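Local coordinates for Poly(A) ribonuclease pop2 (Schizosaccharomyces pombe, PDB 2P51), which removes poly(A) tails from mRNA as a metal-dependent 3'-exoribonuclease, the catalytic component of the CCR4-NOT complex, at residues A[30-33]-A[34-38]; A[219-222]-A[223-226]; A[77-80]-A[81-85]. All coordinates share one frame; numbering follows the deposited sequence.

Contact 1. Residues A[30-33]-A[34-38]; sequences NLQQ and EMNLI
From Asn30 to Leu37 the chain winds into the first turns of helix 31-41 through four successive i to i+4 bonds, opening with Glu34 N to Asn30 O at 3.0 Å and closing with Leu37 N to Gln33 O at 2.9 Å. Glu34 carries most of the side-chain contact. Its CG stands anti to the carbonyl carbon (chi1 -67°), which puts it 3.7 Å from Asn30 ND2; the further bend at chi2 sets the carboxylate beside the Asn30 amide, the two planes 53° apart. A single water ties three side chains together there: it accepts from Asn30 ND2 and donates to Gln33 OE1 and, at 2.5 Å, to Glu34 OE2. Gln33 reaches this water with its chain extended beyond CG, its amide almost perpendicular to the carboxylate. The buried carboxylate is further held by Arg24, in a salt bridge to OE2, and by Trp106 NE1 at OE1. On another face Leu31 and Met35 run side by side, CD1 of Leu31 3.9 Å from CG of Met35, and both pack on Leu150 of helix 144-152. Asn30 occupies the N-cap position, yet its side chain caps no helix NH; OD1 instead accepts from Trp27 N and ND2 donates to Asp25 O. The arrangement is that of an amphipathic helix start, packed on edge strand 23-26 and its neighbour 105-109 in the DEDD nuclease fold.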
# COMPACT_ATOMS: atom_id res chain seq x y z
N ASN A 30 -19.36 -2.97 5.58
CA ASN A 30 -19.34 -3.90 4.45
C ASN A 30 -17.96 -4.59 4.35
O ASN A 30 -17.68 -5.21 3.32
CB ASN A 30 -19.74 -3.19 3.16
CG ASN A 30 -18.74 -2.11 2.78
OD1 ASN A 30 -17.98 -1.62 3.62
ND2 ASN A 30 -18.74 -1.74 1.50
N LEU A 31 -17.20 -4.53 5.42
CA LEU A 31 -15.88 -5.21 5.44
C LEU A 31 -15.94 -6.66 5.05
O LEU A 31 -15.18 -7.15 4.19
CB LEU A 31 -15.25 -5.07 6.83
CG LEU A 31 -13.91 -5.83 7.00
CD1 LEU A 31 -12.84 -5.29 6.07
CD2 LEU A 31 -13.51 -5.75 8.47
N GLN A 32 -16.87 -7.37 5.69
CA GLN A 32 -16.85 -8.82 5.43
C GLN A 32 -17.26 -9.16 4.01
O GLN A 32 -16.69 -10.03 3.32
CB GLN A 32 -17.77 -9.53 6.45
CG GLN A 32 -17.74 -11.02 6.27
CD GLN A 32 -16.60 -11.73 6.99
OE1 GLN A 32 -15.53 -11.93 6.40
NE2 GLN A 32 -16.85 -12.11 8.24
N GLN A 33 -18.28 -8.47 3.49
CA GLN A 33 -18.74 -8.69 2.12
C GLN A 33 -17.65 -8.43 1.09
O GLN A 33 -17.40 -9.13 0.12
CB GLN A 33 -19.96 -7.77 1.91
CG GLN A 33 -20.64 -7.76 0.58
CD GLN A 33 -21.84 -6.83 0.49
OE1 GLN A 33 -21.73 -5.60 0.40
NE2 GLN A 33 -23.02 -7.46 0.51
N GLU A 34 -16.95 -7.30 1.33
CA GLU A 34 -15.94 -6.93 0.34
C GLU A 34 -14.76 -7.89 0.42
O GLU A 34 -14.20 -8.26 -0.62
CB GLU A 34 -15.54 -5.45 0.54
CG GLU A 34 -16.71 -4.51 0.21
CD GLU A 34 -17.19 -4.64 -1.23
OE1 GLU A 34 -16.38 -4.85 -2.20
OE2 GLU A 34 -18.42 -4.53 -1.40
N MET A 35 -14.36 -8.28 1.66
CA MET A 35 -13.28 -9.28 1.72
C MET A 35 -13.72 -10.58 1.06
O MET A 35 -12.89 -11.23 0.41
CB MET A 35 -12.85 -9.53 3.18
CG MET A 35 -12.11 -8.32 3.79
SD MET A 35 -10.59 -7.90 2.87
CE MET A 35 -9.79 -9.45 2.95
N ASN A 36 -14.98 -10.93 1.20
CA ASN A 36 -15.48 -12.17 0.57
C ASN A 36 -15.34 -12.03 -0.95
O ASN A 36 -14.94 -13.00 -1.62
CB ASN A 36 -16.93 -12.52 0.93
CG ASN A 36 -17.13 -13.01 2.33
OD1 ASN A 36 -18.27 -13.07 2.87
ND2 ASN A 36 -16.03 -13.41 2.93
N LEU A 37 -15.68 -10.86 -1.48
CA LEU A 37 -15.56 -10.66 -2.94
C LEU A 37 -14.11 -10.78 -3.38
O LEU A 37 -13.80 -11.47 -4.35
CB LEU A 37 -16.15 -9.32 -3.32
CG LEU A 37 -16.19 -8.96 -4.82
CD1 LEU A 37 -16.87 -10.02 -5.67
CD2 LEU A 37 -16.86 -7.61 -4.99
N ILE A 38 -13.22 -10.08 -2.67
CA ILE A 38 -11.78 -10.20 -2.95
C ILE A 38 -11.34 -11.65 -2.86
O ILE A 38 -10.62 -12.10 -3.77
CB ILE A 38 -10.96 -9.31 -2.00
CG1 ILE A 38 -11.23 -7.83 -2.33
CG2 ILE A 38 -9.46 -9.64 -2.06
CD1 ILE A 38 -10.73 -6.86 -1.26
O HOH W 1 -20.39 -3.48 -0.24

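Contact 2. Residues A[219-222]-A[223-226]; sequences GLQD and IADD
Gln221 and Asp225 form a side-chain bridge one turn apart on helix 220-226, a short helix that packs against helix 238-257 near the metal site. Four i to i+4 backbone bonds build the helix, starting from Ile223 N to Gly219 O, with Gly219 as the N-cap residue. Along the helix, Gln221 NE2 donates to Asp225 OD1 at 2.9 Å with an N-H...O angle of 151°. The acceptor lies in the plane of the glutamine amide, whereas the donor approaches from above the carboxylate plane. The bend of Gln221 at chi2 (67°) turns the amide along the helix toward Asp225, and its other end, OE1, accepts from Arg231 NE. Asp222 and Asp225 place two carboxylates near one another, OD1 of Asp222 4.6 Å from OD2 of Asp225. One water lies between these oxygens, though its 2.4 Å approach to Asp225 OD2 is unusually short, and it may ease the repulsion between the two acids. Leu220 touches Thr245 and Ile248 of helix 238-257, its side chain about 4 Å at the nearest from that of the metal ligand Asp241. Using both ends of its amide, Gln221 thus links Arg231 to Asp225, a neutral relay between opposite charges.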
# COMPACT_ATOMS: atom_id res chain seq x y z
N GLY A 219 8.46 10.41 -9.35
CA GLY A 219 7.40 9.89 -8.50
C GLY A 219 6.29 9.16 -9.22
O GLY A 219 6.25 9.14 -10.45
N LEU A 220 5.36 8.54 -8.49
CA LEU A 220 4.33 7.74 -9.12
C LEU A 220 3.55 8.50 -10.17
O LEU A 220 3.36 8.07 -11.31
CB LEU A 220 3.38 7.26 -7.99
CG LEU A 220 2.34 6.26 -8.44
CD1 LEU A 220 2.95 4.90 -8.79
CD2 LEU A 220 1.28 6.05 -7.35
N GLN A 221 3.04 9.69 -9.80
CA GLN A 221 2.21 10.41 -10.78
C GLN A 221 3.01 10.90 -11.97
O GLN A 221 2.51 10.89 -13.11
CB GLN A 221 1.49 11.55 -10.05
CG GLN A 221 0.56 12.31 -10.99
CD GLN A 221 -0.61 11.46 -11.45
OE1 GLN A 221 -1.27 10.87 -10.57
NE2 GLN A 221 -0.87 11.36 -12.74
N ASP A 222 4.27 11.35 -11.73
CA ASP A 222 5.08 11.81 -12.83
C ASP A 222 5.39 10.65 -13.77
O ASP A 222 5.43 10.85 -14.99
CB ASP A 222 6.40 12.42 -12.34
CG ASP A 222 6.18 13.70 -11.59
OD1 ASP A 222 5.20 14.42 -11.85
OD2 ASP A 222 6.99 14.04 -10.70
N ILE A 223 5.63 9.42 -13.29
CA ILE A 223 5.81 8.30 -14.19
C ILE A 223 4.55 8.04 -15.00
O ILE A 223 4.63 7.84 -16.23
CB ILE A 223 6.15 7.03 -13.42
CG1 ILE A 223 7.52 7.11 -12.76
CG2 ILE A 223 6.09 5.82 -14.36
CD1 ILE A 223 7.73 6.10 -11.65
N ALA A 224 3.41 8.01 -14.33
CA ALA A 224 2.19 7.81 -15.08
C ALA A 224 2.05 8.90 -16.13
O ALA A 224 1.69 8.55 -17.25
CB ALA A 224 0.96 7.87 -14.20
N ASP A 225 2.33 10.16 -15.80
CA ASP A 225 2.10 11.14 -16.87
C ASP A 225 3.02 10.87 -18.05
O ASP A 225 2.69 10.95 -19.25
CB ASP A 225 2.27 12.54 -16.32
CG ASP A 225 1.26 12.91 -15.25
OD1 ASP A 225 0.21 12.26 -15.24
OD2 ASP A 225 1.46 13.84 -14.43
N ASP A 226 4.26 10.54 -17.72
CA ASP A 226 5.30 10.27 -18.72
C ASP A 226 4.91 9.14 -19.65
O ASP A 226 5.06 9.19 -20.86
CB ASP A 226 6.61 9.90 -18.02
CG ASP A 226 7.84 10.33 -18.75
OD1 ASP A 226 7.81 11.26 -19.59
OD2 ASP A 226 8.89 9.72 -18.46
O HOH W 2 3.60 14.84 -13.96

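Contact 3. Residues A[77-80]-A[81-85]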
# COMPACT_ATOMS: atom_id res chain seq x y z
N ARG A 77 9.75 3.41 11.90
CA ARG A 77 9.27 2.65 13.05
C ARG A 77 8.62 3.56 14.07
O ARG A 77 7.56 3.31 14.62
CB ARG A 77 10.50 1.92 13.62
CG ARG A 77 10.30 1.07 14.86
CD ARG A 77 11.69 0.71 15.43
NE ARG A 77 11.51 0.29 16.81
CZ ARG A 77 12.33 0.45 17.82
NH1 ARG A 77 13.50 1.06 17.63
NH2 ARG A 77 11.95 -0.02 19.00
N ALA A 78 9.26 4.68 14.38
CA ALA A 78 8.75 5.62 15.37
C ALA A 78 7.39 6.13 14.93
O ALA A 78 6.47 6.25 15.74
CB ALA A 78 9.73 6.78 15.57
N ASN A 79 7.25 6.47 13.67
CA ASN A 79 5.98 7.10 13.24
C ASN A 79 4.89 6.08 12.96
O ASN A 79 3.74 6.29 13.37
CB ASN A 79 6.23 8.00 12.00
CG ASN A 79 6.97 9.26 12.43
OD1 ASN A 79 6.32 10.22 12.85
ND2 ASN A 79 8.29 9.30 12.37
N VAL A 80 5.24 4.98 12.29
CA VAL A 80 4.21 3.98 11.98
C VAL A 80 3.67 3.39 13.27
O VAL A 80 2.45 3.16 13.38
CB VAL A 80 4.74 2.88 11.04
CG1 VAL A 80 3.69 1.80 10.88
CG2 VAL A 80 5.11 3.44 9.67
N ASP A 81 4.55 3.15 14.24
CA ASP A 81 4.02 2.57 15.49
C ASP A 81 3.00 3.52 16.16
O ASP A 81 2.11 3.00 16.82
CB ASP A 81 5.12 2.36 16.52
CG ASP A 81 5.90 1.07 16.39
OD1 ASP A 81 5.55 0.16 15.61
OD2 ASP A 81 6.92 0.99 17.12
N SER A 82 3.20 4.84 16.00
CA SER A 82 2.46 5.81 16.77
C SER A 82 1.23 6.43 16.13
O SER A 82 0.35 6.95 16.82
CB SER A 82 3.43 6.97 17.14
OG SER A 82 4.20 6.46 18.24
N LEU A 83 1.18 6.37 14.81
CA LEU A 83 0.17 7.08 14.05
C LEU A 83 -0.74 6.06 13.37
O LEU A 83 -0.24 5.10 12.75
CB LEU A 83 0.78 7.98 12.97
CG LEU A 83 1.72 9.10 13.49
CD1 LEU A 83 2.20 9.96 12.31
CD2 LEU A 83 1.01 9.95 14.53
N LYS A 84 -2.02 6.30 13.50
CA LYS A 84 -2.97 5.31 12.96
C LYS A 84 -3.16 5.40 11.46
O LYS A 84 -3.25 6.46 10.85
CB LYS A 84 -4.33 5.52 13.64
CG LYS A 84 -4.31 5.17 15.13
CD LYS A 84 -5.68 5.53 15.71
CE LYS A 84 -5.64 5.06 17.18
NZ LYS A 84 -6.97 5.30 17.79
N ILE A 85 -3.26 4.21 10.86
CA ILE A 85 -3.60 4.10 9.44
C ILE A 85 -4.95 4.73 9.12
O ILE A 85 -5.85 4.64 9.95
CB ILE A 85 -3.58 2.61 9.04
CG1 ILE A 85 -3.62 2.39 7.53
CG2 ILE A 85 -4.71 1.81 9.72
CD1 ILE A 85 -2.53 2.94 6.72
O HOH W 3 8.86 -0.64 17.60
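The carbonyl oxygen of Asn79 is gripped by two backbone NH groups, Leu83 N at 2.9 Å and, more weakly, Ser82 N at 3.1 Å. This is the loosely bonded last turn of helix 69-82 in the DEDD nuclease fold, where the chain leaves the helix and heads for strand 87-93. Two residues earlier the regular pattern still holds, with Asp81 N bonded to Arg77 O at 3.0 Å. Asp81 has CG anti to its own carbonyl carbon (chi1 -84°), which folds the carboxylate back beside the Arg77 carbonyl. The two charged side chains do not meet directly: Arg77 NE stays 4.7 Å from Asp81 OD2, and the guanidinium and carboxylate planes stand nearly perpendicular. A water closes the gap, lying in the guanidinium plane at its edge, where it accepts from Arg77 NE and donates to Asp81 OD2 at 2.6 Å. Arg77 NH1 in turn donates to Gln74 OE1. The other carboxylate oxygen, OD1, accepts from Leu185 N, so Asp81 joins the helix end to the loop after helix 170-181. With an alanine in place of this aspartate, the Leu185 NH would probably lose its acceptor and the water bound to Arg77 NE its carboxylate mate. On the buried side Val80 packs on Tyr171, Ala174 and Tyr175 of helix 170-181, its side chain about 8 Å at the nearest from that of the metal ligand Asp172. Asn79 and Leu83 lie alongside each other, pointing the same way. The Asn79 amide is held by Val58 N at OD1 and by the carbonyls of Ala59 and Thr75 at ND2, and Leu83 CD1 reaches to 4.2 Å from Asn79 OD1.

In the fold
All three contacts are partly buried, and each lies on a different helix; none touches another, the nearest atoms being about 11 Å apart between contacts 1 and 3. Contact 1 opens a helix, contact 2 takes in the whole of a short one, and contact 3 marks a helix end. Each uses a water between polar side chains, but the setting differs: contact 1 has a buried carboxylate with an arginine partner, contact 2 two neighbouring acids on an exposed side, and contact 3 an arginine and an aspartate. Contact 1 flanks the sheet edge away from the metals; contact 2 comes close to a metal ligand through Leu220, and contact 3 less so through the buried Val80.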